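Local coordinates for protein amine oxidase (PDB 3PGB) that probably oxidises primary amines with the help of a copper ion and a topaquinone cofactor, as other copper amine oxidases do, at residues 450-455 with 468-473; 328-333 with 422-427; 348-353 with 492-497; 498-503 with 717-722. All blocks are in the same frame, centred on the assembly; numbering follows the deposited sequence.

Contact 1: 450-455 with 468-473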
loop_
_atom_site.group_PDB
_atom_site.type_symbol
_atom_site.label_atom_id
_atom_site.label_comp_id
_atom_site.label_asym_id
_atom_site.label_seq_id
_atom_site.Cartn_x
_atom_site.Cartn_y
_atom_site.Cartn_z
ATOM N N PHE A 450 15.059 9.073 1.192
ATOM C CA PHE A 450 14.519 8.463 2.398
ATOM C C PHE A 450 14.893 6.996 2.419
ATOM O O PHE A 450 14.637 6.277 1.460
ATOM C CB PHE A 450 12.996 8.635 2.446
ATOM C CG PHE A 450 12.395 8.348 3.789
ATOM C CD1 PHE A 450 12.229 9.365 4.721
ATOM C CD2 PHE A 450 11.997 7.061 4.125
ATOM C CE1 PHE A 450 11.677 9.101 5.966
ATOM C CE2 PHE A 450 11.442 6.789 5.372
ATOM C CZ PHE A 450 11.279 7.808 6.289
ATOM N N ASP A 451 15.531 6.568 3.504
ATOM C CA ASP A 451 15.889 5.165 3.692
ATOM C C ASP A 451 14.672 4.435 4.239
ATOM O O ASP A 451 14.320 4.605 5.399
ATOM C CB ASP A 451 17.066 5.042 4.656
ATOM C CG ASP A 451 17.550 3.609 4.822
ATOM O OD1 ASP A 451 18.524 3.402 5.572
ATOM O OD2 ASP A 451 16.976 2.690 4.213
ATOM N N ALA A 452 14.033 3.630 3.388
ATOM C CA ALA A 452 12.802 2.924 3.751
ATOM C C ALA A 452 13.023 2.040 4.962
ATOM O O ALA A 452 14.123 1.520 5.164
ATOM C CB ALA A 452 12.306 2.094 2.585
ATOM N N ASP A 453 11.974 1.852 5.757
ATOM C CA ASP A 453 12.067 1.010 6.950
ATOM C C ASP A 453 12.287 -0.482 6.637
ATOM O O ASP A 453 12.487 -1.278 7.554
ATOM C CB ASP A 453 10.841 1.205 7.863
ATOM C CG ASP A 453 9.576 0.531 7.341
ATOM O OD1 ASP A 453 9.417 0.381 6.113
ATOM O OD2 ASP A 453 8.714 0.178 8.180
ATOM N N TYR A 454 12.248 -0.848 5.355
ATOM C CA TYR A 454 12.503 -2.220 4.912
ATOM C C TYR A 454 13.534 -2.188 3.784
ATOM O O TYR A 454 13.567 -1.236 3.014
ATOM C CB TYR A 454 11.195 -2.872 4.421
ATOM C CG TYR A 454 10.612 -2.241 3.164
ATOM C CD1 TYR A 454 9.727 -1.173 3.238
ATOM C CD2 TYR A 454 10.959 -2.714 1.900
ATOM C CE1 TYR A 454 9.197 -0.594 2.082
ATOM C CE2 TYR A 454 10.445 -2.144 0.750
ATOM C CZ TYR A 454 9.564 -1.085 0.844
ATOM O OH TYR A 454 9.052 -0.526 -0.302
ATOM N N PRO A 455 14.362 -3.238 3.667
ATOM C CA PRO A 455 15.395 -3.271 2.638
ATOM C C PRO A 455 14.811 -3.514 1.253
ATOM O O PRO A 455 13.673 -3.951 1.136
ATOM C CB PRO A 455 16.259 -4.459 3.061
ATOM C CG PRO A 455 15.313 -5.382 3.697
ATOM C CD PRO A 455 14.291 -4.514 4.395
ATOM N N THR A 468 20.306 -5.507 0.448
ATOM C CA THR A 468 20.417 -4.217 -0.234
ATOM C C THR A 468 19.448 -3.237 0.417
ATOM O O THR A 468 18.289 -3.579 0.666
ATOM C CB THR A 468 20.051 -4.326 -1.729
ATOM O OG1 THR A 468 20.903 -5.280 -2.373
ATOM C CG2 THR A 468 20.199 -2.986 -2.420
ATOM N N LYS A 469 19.918 -2.025 0.697
ATOM C CA LYS A 469 19.064 -1.008 1.297
ATOM C C LYS A 469 18.065 -0.482 0.278
ATOM O O LYS A 469 18.320 -0.525 -0.921
ATOM C CB LYS A 469 19.893 0.158 1.844
ATOM C CG LYS A 469 20.850 -0.208 2.974
ATOM C CD LYS A 469 21.290 1.028 3.774
ATOM C CE LYS A 469 20.645 1.097 5.160
ATOM N NZ LYS A 469 19.161 1.014 5.147
ATOM N N ASN A 470 16.930 0.005 0.767
ATOM C CA ASN A 470 15.917 0.636 -0.077
ATOM C C ASN A 470 15.948 2.147 0.134
ATOM O O ASN A 470 15.184 2.703 0.939
ATOM C CB ASN A 470 14.527 0.067 0.240
ATOM C CG ASN A 470 13.439 0.615 -0.663
ATOM O OD1 ASN A 470 13.710 1.213 -1.699
ATOM N ND2 ASN A 470 12.195 0.410 -0.270
ATOM N N VAL A 471 16.850 2.808 -0.586
ATOM C CA VAL A 471 16.940 4.260 -0.556
ATOM C C VAL A 471 16.232 4.817 -1.786
ATOM O O VAL A 471 16.586 4.467 -2.917
ATOM C CB VAL A 471 18.402 4.736 -0.521
ATOM C CG1 VAL A 471 18.457 6.254 -0.416
ATOM C CG2 VAL A 471 19.137 4.092 0.644
ATOM N N TYR A 472 15.230 5.665 -1.561
ATOM C CA TYR A 472 14.410 6.203 -2.644
ATOM C C TYR A 472 14.262 7.726 -2.578
ATOM O O TYR A 472 14.458 8.328 -1.520
ATOM C CB TYR A 472 13.032 5.528 -2.649
ATOM C CG TYR A 472 12.173 5.793 -1.431
ATOM C CD1 TYR A 472 11.227 6.810 -1.426
ATOM C CD2 TYR A 472 12.285 5.002 -0.293
ATOM C CE1 TYR A 472 10.435 7.051 -0.307
ATOM C CE2 TYR A 472 11.499 5.232 0.820
ATOM C CZ TYR A 472 10.578 6.258 0.807
ATOM O OH TYR A 472 9.800 6.475 1.917
ATOM N N PHE A 473 13.902 8.325 -3.715
ATOM C CA PHE A 473 13.757 9.779 -3.848
ATOM C C PHE A 473 12.287 10.190 -3.961
ATOM O O PHE A 473 11.510 9.528 -4.645
ATOM C CB PHE A 473 14.531 10.250 -5.074
ATOM C CG PHE A 473 14.584 11.735 -5.233
ATOM C CD1 PHE A 473 15.524 12.482 -4.544
ATOM C CD2 PHE A 473 13.713 12.386 -6.095
ATOM C CE1 PHE A 473 15.583 13.860 -4.694
ATOM C CE2 PHE A 473 13.764 13.761 -6.252
ATOM C CZ PHE A 473 14.703 14.502 -5.551
HETATM O O HOH W 1 16.007 0.385 3.615
#

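Contact 2: 328-333 with 422-427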
loop_
_atom_site.group_PDB
_atom_site.type_symbol
_atom_site.label_atom_id
_atom_site.label_comp_id
_atom_site.label_asym_id
_atom_site.label_seq_id
_atom_site.Cartn_x
_atom_site.Cartn_y
_atom_site.Cartn_z
ATOM N N PRO A 328 12.313 8.817 16.839
ATOM C CA PRO A 328 13.375 8.707 15.856
ATOM C C PRO A 328 13.301 9.814 14.822
ATOM O O PRO A 328 12.218 10.344 14.548
ATOM C CB PRO A 328 13.109 7.349 15.202
ATOM C CG PRO A 328 12.455 6.568 16.245
ATOM C CD PRO A 328 11.589 7.543 16.992
ATOM N N VAL A 329 14.455 10.165 14.272
ATOM C CA VAL A 329 14.531 11.245 13.309
ATOM C C VAL A 329 15.475 10.834 12.188
ATOM O O VAL A 329 16.568 10.318 12.439
ATOM C CB VAL A 329 14.973 12.579 13.983
ATOM C CG1 VAL A 329 16.454 12.551 14.366
ATOM C CG2 VAL A 329 14.670 13.757 13.078
ATOM N N MET A 330 15.015 11.027 10.953
ATOM C CA MET A 330 15.807 10.741 9.762
ATOM C C MET A 330 16.779 11.894 9.581
ATOM O O MET A 330 16.381 13.053 9.655
ATOM C CB MET A 330 14.891 10.598 8.538
ATOM C CG MET A 330 15.555 10.039 7.275
ATOM S SD MET A 330 15.982 8.280 7.329
ATOM C CE MET A 330 14.475 7.500 6.761
ATOM N N ILE A 331 18.055 11.568 9.384
ATOM C CA ILE A 331 19.084 12.573 9.107
ATOM C C ILE A 331 19.856 12.186 7.837
ATOM O O ILE A 331 19.802 11.031 7.405
ATOM C CB ILE A 331 20.034 12.793 10.332
ATOM C CG1 ILE A 331 20.856 11.542 10.663
ATOM C CG2 ILE A 331 19.228 13.205 11.557
ATOM C CD1 ILE A 331 22.254 11.589 10.143
ATOM N N ALA A 332 20.540 13.156 7.230
ATOM C CA ALA A 332 21.264 12.932 5.977
ATOM C C ALA A 332 22.741 13.259 6.173
ATOM O O ALA A 332 23.172 14.364 5.860
ATOM C CB ALA A 332 20.673 13.781 4.862
ATOM N N PRO A 333 23.525 12.291 6.682
ATOM C CA PRO A 333 24.933 12.508 7.035
ATOM C C PRO A 333 25.778 13.135 5.933
ATOM O O PRO A 333 26.619 13.983 6.227
ATOM C CB PRO A 333 25.448 11.099 7.335
ATOM C CG PRO A 333 24.243 10.320 7.703
ATOM C CD PRO A 333 23.114 10.895 6.918
ATOM N N PRO A 422 11.033 15.447 5.697
ATOM C CA PRO A 422 12.207 15.452 6.566
ATOM C C PRO A 422 12.925 16.805 6.608
ATOM O O PRO A 422 12.856 17.586 5.653
ATOM C CB PRO A 422 13.107 14.386 5.943
ATOM C CG PRO A 422 12.162 13.442 5.288
ATOM C CD PRO A 422 11.045 14.301 4.769
ATOM N N SER A 423 13.602 17.060 7.721
ATOM C CA SER A 423 14.278 18.333 7.978
ATOM C C SER A 423 15.400 18.672 6.984
ATOM O O SER A 423 15.648 19.841 6.703
ATOM C CB SER A 423 14.843 18.317 9.405
ATOM O OG SER A 423 15.501 17.081 9.674
ATOM N N TYR A 424 16.067 17.645 6.465
ATOM C CA TYR A 424 17.191 17.815 5.531
ATOM C C TYR A 424 16.762 17.939 4.061
ATOM O O TYR A 424 17.613 18.097 3.179
ATOM C CB TYR A 424 18.177 16.650 5.667
ATOM C CG TYR A 424 17.553 15.303 5.387
ATOM C CD1 TYR A 424 17.502 14.791 4.097
ATOM C CD2 TYR A 424 16.994 14.548 6.417
ATOM C CE1 TYR A 424 16.922 13.559 3.843
ATOM C CE2 TYR A 424 16.407 13.314 6.170
ATOM C CZ TYR A 424 16.374 12.829 4.886
ATOM O OH TYR A 424 15.800 11.613 4.631
ATOM N N ALA A 425 15.460 17.849 3.792
ATOM C CA ALA A 425 14.937 17.999 2.439
ATOM C C ALA A 425 15.312 19.361 1.852
ATOM O O ALA A 425 15.386 20.352 2.576
ATOM C CB ALA A 425 13.424 17.840 2.443
ATOM N N SER A 426 15.568 19.404 0.547
ATOM C CA SER A 426 15.686 20.684 -0.141
ATOM C C SER A 426 14.277 21.116 -0.537
ATOM O O SER A 426 13.420 20.285 -0.817
ATOM C CB SER A 426 16.636 20.613 -1.344
ATOM O OG SER A 426 16.107 19.841 -2.398
ATOM N N TYR A 427 14.045 22.422 -0.515
ATOM C CA TYR A 427 12.713 22.983 -0.678
ATOM C C TYR A 427 12.726 23.993 -1.806
ATOM O O TYR A 427 13.492 24.955 -1.762
ATOM C CB TYR A 427 12.270 23.681 0.608
ATOM C CG TYR A 427 11.962 22.743 1.753
ATOM C CD1 TYR A 427 12.957 22.332 2.628
ATOM C CD2 TYR A 427 10.667 22.272 1.964
ATOM C CE1 TYR A 427 12.676 21.466 3.684
ATOM C CE2 TYR A 427 10.374 21.406 3.019
ATOM C CZ TYR A 427 11.381 21.003 3.877
ATOM O OH TYR A 427 11.102 20.141 4.931
#

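Contact 3: 348-353 with 492-497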
loop_
_atom_site.group_PDB
_atom_site.type_symbol
_atom_site.label_atom_id
_atom_site.label_comp_id
_atom_site.label_asym_id
_atom_site.label_seq_id
_atom_site.Cartn_x
_atom_site.Cartn_y
_atom_site.Cartn_z
ATOM N N THR A 348 18.011 15.652 -11.108
ATOM C CA THR A 348 18.514 14.306 -11.389
ATOM C C THR A 348 18.824 13.581 -10.085
ATOM O O THR A 348 19.390 14.161 -9.163
ATOM C CB THR A 348 19.770 14.285 -12.316
ATOM O OG1 THR A 348 20.959 14.533 -11.556
ATOM C CG2 THR A 348 19.648 15.310 -13.443
ATOM N N TRP A 349 18.427 12.313 -10.019
ATOM C CA TRP A 349 18.720 11.449 -8.883
ATOM C C TRP A 349 19.119 10.073 -9.415
ATOM O O TRP A 349 18.316 9.384 -10.037
ATOM C CB TRP A 349 17.505 11.349 -7.947
ATOM C CG TRP A 349 17.640 10.300 -6.859
ATOM C CD1 TRP A 349 18.327 10.418 -5.691
ATOM C CD2 TRP A 349 17.067 8.986 -6.855
ATOM N NE1 TRP A 349 18.220 9.259 -4.956
ATOM C CE2 TRP A 349 17.451 8.365 -5.650
ATOM C CE3 TRP A 349 16.264 8.274 -7.754
ATOM C CZ2 TRP A 349 17.066 7.067 -5.323
ATOM C CZ3 TRP A 349 15.882 6.983 -7.427
ATOM C CH2 TRP A 349 16.280 6.393 -6.219
ATOM N N MET A 350 20.374 9.695 -9.181
ATOM C CA MET A 350 20.885 8.392 -9.593
ATOM C C MET A 350 20.646 8.219 -11.101
ATOM O O MET A 350 21.168 9.001 -11.894
ATOM C CB MET A 350 20.223 7.288 -8.752
ATOM C CG MET A 350 20.357 7.502 -7.250
ATOM S SD MET A 350 22.039 7.209 -6.679
ATOM C CE MET A 350 22.075 8.225 -5.199
ATOM N N ASP A 351 19.839 7.234 -11.491
ATOM C CA ASP A 351 19.535 6.979 -12.900
ATOM C C ASP A 351 18.337 7.761 -13.444
ATOM O O ASP A 351 18.017 7.629 -14.625
ATOM C CB ASP A 351 19.270 5.488 -13.104
ATOM C CG ASP A 351 20.499 4.635 -12.873
ATOM O OD1 ASP A 351 20.371 3.402 -12.926
ATOM O OD2 ASP A 351 21.591 5.186 -12.653
ATOM N N PHE A 352 17.686 8.562 -12.599
ATOM C CA PHE A 352 16.465 9.284 -12.969
ATOM C C PHE A 352 16.725 10.763 -13.216
ATOM O O PHE A 352 17.623 11.361 -12.618
ATOM C CB PHE A 352 15.422 9.186 -11.852
ATOM C CG PHE A 352 14.714 7.866 -11.780
ATOM C CD1 PHE A 352 13.604 7.617 -12.574
ATOM C CD2 PHE A 352 15.138 6.884 -10.905
ATOM C CE1 PHE A 352 12.938 6.404 -12.507
ATOM C CE2 PHE A 352 14.476 5.674 -10.834
ATOM C CZ PHE A 352 13.373 5.436 -11.638
ATOM N N SER A 353 15.916 11.356 -14.088
ATOM C CA SER A 353 15.897 12.809 -14.264
ATOM C C SER A 353 14.513 13.242 -14.701
ATOM O O SER A 353 13.775 12.449 -15.296
ATOM C CB SER A 353 16.936 13.261 -15.296
ATOM O OG SER A 353 16.599 12.818 -16.600
ATOM N N PHE A 492 10.693 7.684 -6.509
ATOM C CA PHE A 492 11.581 7.012 -7.450
ATOM C C PHE A 492 12.482 6.056 -6.686
ATOM O O PHE A 492 13.086 6.447 -5.698
ATOM C CB PHE A 492 12.422 8.037 -8.203
ATOM C CG PHE A 492 11.609 9.090 -8.886
ATOM C CD1 PHE A 492 11.206 10.222 -8.202
ATOM C CD2 PHE A 492 11.233 8.941 -10.207
ATOM C CE1 PHE A 492 10.443 11.189 -8.822
ATOM C CE2 PHE A 492 10.475 9.910 -10.840
ATOM C CZ PHE A 492 10.081 11.034 -10.144
ATOM N N HIS A 493 12.582 4.815 -7.158
ATOM C CA HIS A 493 13.316 3.770 -6.451
ATOM C C HIS A 493 14.451 3.176 -7.269
ATOM O O HIS A 493 14.475 3.292 -8.496
ATOM C CB HIS A 493 12.353 2.674 -6.045
ATOM C CG HIS A 493 11.273 3.139 -5.119
ATOM N ND1 HIS A 493 10.146 3.795 -5.563
ATOM C CD2 HIS A 493 11.153 3.046 -3.774
ATOM C CE1 HIS A 493 9.377 4.085 -4.529
ATOM N NE2 HIS A 493 9.966 3.644 -3.432
ATOM N N MET A 494 15.384 2.525 -6.579
ATOM C CA MET A 494 16.581 1.971 -7.211
ATOM C C MET A 494 16.318 0.738 -8.077
ATOM O O MET A 494 17.204 0.310 -8.805
ATOM C CB MET A 494 17.644 1.642 -6.159
ATOM C CG MET A 494 18.271 2.872 -5.513
ATOM S SD MET A 494 19.096 3.935 -6.712
ATOM C CE MET A 494 20.537 2.938 -7.110
ATOM N N ASP A 495 15.109 0.180 -8.006
ATOM C CA ASP A 495 14.680 -0.883 -8.933
ATOM C C ASP A 495 14.011 -0.324 -10.200
ATOM O O ASP A 495 13.583 -1.082 -11.066
ATOM C CB ASP A 495 13.732 -1.865 -8.224
ATOM C CG ASP A 495 12.423 -1.211 -7.768
ATOM O OD1 ASP A 495 11.482 -1.955 -7.425
ATOM O OD2 ASP A 495 12.326 0.034 -7.753
ATOM N N GLY A 496 13.924 0.997 -10.307
ATOM C CA GLY A 496 13.328 1.640 -11.467
ATOM C C GLY A 496 11.859 1.961 -11.300
ATOM O O GLY A 496 11.224 2.450 -12.228
ATOM N N THR A 497 11.317 1.711 -10.114
ATOM C CA THR A 497 9.893 1.891 -9.872
ATOM C C THR A 497 9.559 3.358 -9.588
ATOM O O THR A 497 10.168 3.992 -8.726
ATOM C CB THR A 497 9.421 1.007 -8.704
ATOM O OG1 THR A 497 9.617 -0.379 -9.043
ATOM C CG2 THR A 497 7.954 1.252 -8.396
#

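Contact 4: 498-503 with 717-722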
loop_
_atom_site.group_PDB
_atom_site.type_symbol
_atom_site.label_atom_id
_atom_site.label_comp_id
_atom_site.label_asym_id
_atom_site.label_seq_id
_atom_site.Cartn_x
_atom_site.Cartn_y
_atom_site.Cartn_z
ATOM N N ILE A 498 8.597 3.887 -10.335
ATOM C CA ILE A 498 8.078 5.236 -10.138
ATOM C C ILE A 498 6.761 5.091 -9.420
ATOM O O ILE A 498 5.941 4.268 -9.819
ATOM C CB ILE A 498 7.799 5.935 -11.486
ATOM C CG1 ILE A 498 9.090 6.064 -12.311
ATOM C CG2 ILE A 498 7.142 7.304 -11.255
ATOM C CD1 ILE A 498 8.868 6.046 -13.808
ATOM N N GLY A 499 6.543 5.880 -8.373
ATOM C CA GLY A 499 5.298 5.812 -7.607
ATOM C C GLY A 499 4.567 7.138 -7.610
ATOM O O GLY A 499 5.192 8.195 -7.495
ATOM N N VAL A 500 3.246 7.086 -7.756
ATOM C CA VAL A 500 2.403 8.268 -7.601
ATOM C C VAL A 500 1.401 7.999 -6.483
ATOM O O VAL A 500 0.626 7.052 -6.561
ATOM C CB VAL A 500 1.661 8.614 -8.906
ATOM C CG1 VAL A 500 0.916 9.942 -8.762
ATOM C CG2 VAL A 500 2.639 8.665 -10.082
ATOM N N GLU A 501 1.435 8.826 -5.439
ATOM C CA GLU A 501 0.578 8.652 -4.266
ATOM C C GLU A 501 -0.193 9.911 -3.907
ATOM O O GLU A 501 0.258 11.031 -4.157
ATOM C CB GLU A 501 1.416 8.292 -3.042
ATOM C CG GLU A 501 1.977 6.891 -3.029
ATOM C CD GLU A 501 2.854 6.646 -1.812
ATOM O OE1 GLU A 501 2.486 7.098 -0.697
ATOM O OE2 GLU A 501 3.917 6.009 -1.971
ATOM N N VAL A 502 -1.350 9.707 -3.287
ATOM C CA VAL A 502 -2.043 10.778 -2.587
ATOM C C VAL A 502 -2.497 10.279 -1.223
ATOM O O VAL A 502 -2.904 9.126 -1.070
ATOM C CB VAL A 502 -3.258 11.301 -3.375
ATOM C CG1 VAL A 502 -4.298 10.203 -3.549
ATOM C CG2 VAL A 502 -3.858 12.522 -2.673
ATOM N N ARG A 503 -2.392 11.147 -0.227
ATOM C CA ARG A 503 -3.052 10.920 1.042
ATOM C C ARG A 503 -3.911 12.135 1.376
ATOM O O ARG A 503 -3.646 13.245 0.905
ATOM C CB ARG A 503 -2.039 10.635 2.151
ATOM C CG ARG A 503 -1.130 9.462 1.879
ATOM C CD ARG A 503 -0.063 9.310 2.950
ATOM N NE ARG A 503 0.679 8.065 2.780
ATOM C CZ ARG A 503 0.370 6.899 3.338
ATOM N NH1 ARG A 503 -0.679 6.774 4.146
ATOM N NH2 ARG A 503 1.127 5.837 3.086
ATOM N N VAL A 717 -0.585 4.339 -7.155
ATOM C CA VAL A 717 -0.218 3.459 -8.263
ATOM C C VAL A 717 1.298 3.452 -8.386
ATOM O O VAL A 717 1.971 4.326 -7.854
ATOM C CB VAL A 717 -0.836 3.908 -9.612
ATOM C CG1 VAL A 717 -2.321 3.592 -9.654
ATOM C CG2 VAL A 717 -0.587 5.389 -9.865
ATOM N N ALA A 718 1.827 2.455 -9.079
ATOM C CA ALA A 718 3.259 2.329 -9.264
ATOM C C ALA A 718 3.562 1.866 -10.681
ATOM O O ALA A 718 2.887 0.988 -11.210
ATOM C CB ALA A 718 3.820 1.355 -8.269
ATOM N N PHE A 719 4.569 2.477 -11.293
ATOM C CA PHE A 719 5.033 2.072 -12.612
ATOM C C PHE A 719 6.358 1.380 -12.383
ATOM O O PHE A 719 7.263 1.971 -11.803
ATOM C CB PHE A 719 5.218 3.277 -13.546
ATOM C CG PHE A 719 4.135 4.312 -13.443
ATOM C CD1 PHE A 719 2.812 3.949 -13.277
ATOM C CD2 PHE A 719 4.439 5.663 -13.557
ATOM C CE1 PHE A 719 1.817 4.908 -13.204
ATOM C CE2 PHE A 719 3.444 6.627 -13.487
ATOM C CZ PHE A 719 2.132 6.250 -13.306
ATOM N N THR A 720 6.464 0.127 -12.813
ATOM C CA THR A 720 7.674 -0.662 -12.610
ATOM C C THR A 720 8.127 -1.280 -13.929
ATOM O O THR A 720 7.292 -1.649 -14.741
ATOM C CB THR A 720 7.445 -1.775 -11.562
ATOM O OG1 THR A 720 8.708 -2.303 -11.144
ATOM C CG2 THR A 720 6.578 -2.914 -12.121
ATOM N N PRO A 721 9.451 -1.384 -14.155
ATOM C CA PRO A 721 9.926 -2.033 -15.373
ATOM C C PRO A 721 9.406 -3.460 -15.509
ATOM O O PRO A 721 9.281 -4.167 -14.510
ATOM C CB PRO A 721 11.448 -2.035 -15.197
ATOM C CG PRO A 721 11.713 -0.856 -14.362
ATOM C CD PRO A 721 10.570 -0.806 -13.390
ATOM N N LEU A 722 9.080 -3.852 -16.736
ATOM C CA LEU A 722 8.552 -5.179 -17.020
ATOM C C LEU A 722 9.226 -5.680 -18.295
ATOM O O LEU A 722 8.987 -5.140 -19.374
ATOM C CB LEU A 722 7.033 -5.114 -17.181
ATOM C CG LEU A 722 6.249 -6.428 -17.113
ATOM C CD1 LEU A 722 6.648 -7.354 -18.245
ATOM C CD2 LEU A 722 6.440 -7.113 -15.772
#

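Contact 1: 450-455 with 468-473
Phe-450 and Tyr-472 form an antiparallel hydrogen-bonded pair. Phe-450 N donates to Tyr-472 O at 2.9 Å, and Tyr-472 N donates back to Phe-450 O. Asp-451 and Val-471 make the next, non-hydrogen-bonded pair. Ala-452 N bonds to Asn-470 O at 2.9 Å.

The side chains of Phe-450 and Tyr-472 lie side by side, pointing the same way. Phe-450 CB sits over one face of the Tyr-472 ring, toward the rim, in a CH-pi contact. The ring planes meet obliquely, at 50°. Ala-452 CB meets the edge of the Tyr-472 ring, 3.7 Å from CE2.

On the face of Asp-451 and Val-471, Lys-469 crosses Asp-451, whose CG is anti to the backbone N (chi1 -176°), at about a right angle. Its NZ meets the syn lone pair of Asp-451 OD1 at 2.5 Å, a salt bridge, and bonds weakly to OD2. A water accepts from Asn-470 N at 3.0 Å and lies close to Asp-451 OD2 and Ala-452 O. Asn-470 ND2 is 3.2 Å from Tyr-454 CZ.

Arg-503 of the second subunit makes a cation-pi contact with Tyr-454. This is an antiparallel strand pair of the enzyme domain that runs into a loop at the dimer interface.

Contact 2: 328-333 with 422-427
Tyr-424 presses its ring against Met-330, Ile-331 and Ala-332. It sits in a type I beta turn from Pro-422 to Ala-425, closed by the bond from Ala-425 N to Pro-422 O. Its CB already touches Ala-332 CB, at 3.9 Å. CG lies between the backbone N and the carbonyl carbon (chi1 59°), which brings the start of the ring under the same methyl. Ala-332 CB stands over one ring face, toward the rim, 3.4 Å from CD1. This is a CH-pi contact.

The other side of the ring runs along CD2 and CE2. Met-330 O lies at this edge, near the ring plane, 3.5 Å from CE2. The Met-330 side chain crosses the tyrosine obliquely, and Met-330 CG comes 3.6 Å from Tyr-424 CE2. This CG also reaches the tip, 3.1 Å from Tyr-424 OH. The hydroxyl is hydrogen-bonded to Glu-449 O on strand 437-451.

Val-329, Met-330 and Ile-331 also pair with a strand of the second subunit, and Pro-328 of that subunit packs on Tyr-424. No hydrogen bond joins the two segments. The contact is therefore mainly apolar, with one backbone carbonyl oxygen at the ring edge, and the polar tip of the tyrosine is satisfied elsewhere.

Contact 3: 348-353 with 492-497
Thr-497 O is gripped twice by His-493, through the backbone N at 3.0 Å and the ring ND1 at 3.2 Å. The ring donor stands 45° above the carbonyl plane, while the oxygen lies in the imidazole plane. These bonds close a beta hairpin whose type I turn runs from His-493 to Gly-496. Within it, Thr-497 N donates to Asp-495 OD2, an Asx turn. The hairpin packs on a second one, with a type II' turn from Trp-349 to Phe-352.

No hydrogen bond joins the two segments; apolar side chains and backbone carbonyl oxygens meet there. Trp-349 and Phe-492 slide past each other in opposite directions, with CZ3 of the indole 3.7 Å from Phe-492 CB. The same CB stands over a face of the Phe-352 ring in a CH-pi contact. The two phenyl planes are oblique, at 58°.

Met-494 bends at chi2 (-60°), which places SD near the indole. This SD forms an oblique Met-aromatic contact, 3.8 Å from Trp-349 CH2. Met-350 CG also touches the sulfur. The indole NE1 is hydrogen-bonded to Glu-449 OE2.

At its edge, the Phe-352 ring meets two carbonyl oxygens: His-493 O is 3.3 Å from CE2, and Gly-496 O is 3.7 Å from CZ.

Contact 4: 498-503 with 717-722
Phe-719 turns its ring obliquely against Ile-498 and Val-500 of the neighbouring strand. The two strands form an antiparallel pair in the large beta sandwich of the copper amine oxidase enzyme domain. Their directions differ by 174°, and their axes approach to 4.7 Å.

Ile-498, Val-500, Val-717 and Phe-719 all point to one face. Phe-719 CG is anti to the carbonyl carbon, beside the backbone N (chi1 -41°). Its ring runs across the two aliphatic side chains. CD2 lies 3.9 Å from Ile-498 CG2, and CE2 lies 4.0 Å from Val-500 CG2. Val-717 adds CG2, which meets Val-500 CB at 4.0 Å.

Strands 374-389 and 686-698 cover this face. Phe-719 also meets Phe-542 of a calcium site edge-to-face, and the calcium ion lies about 12 Å from the Phe-719 side chain.

Ile-498 pairs with Phe-719 and Val-500 with Val-717, each through two backbone bonds. The shortest of these is Phe-719 N to Ile-498 O, at 2.7 Å. Between the two pairs, Gly-499 faces Ala-718 in a non-hydrogen-bonded pair. Ala-718 directs its CB to the opposite face of the sheet. Its CA makes a C-H...O contact with Ile-498 O at 3.4 Å, so this oxygen meets Phe-719 N and Ala-718 CA together.

All four contacts lie in the enzyme domain, and each also reaches the second subunit. Along the chain, contact 2 closes before contact 1 opens, and contact 1 is nested inside the loop closed by contact 3. Contact 4 opens after contact 3 closes, and the segments of contacts 2 and 3 alternate. Contacts 1 and 2 have centres about 14 Å apart and meet where Met-330 CE packs on Phe-450. Contacts 1 and 3, centres about 12 Å apart, are joined by a probable hydrogen bond between Phe-473 and Phe-492. Contacts 3 and 4, centres also about 12 Å apart, share the hairpin of strands 486-492 and 498-504. The group thus spans neighbouring strands along the subunit interface.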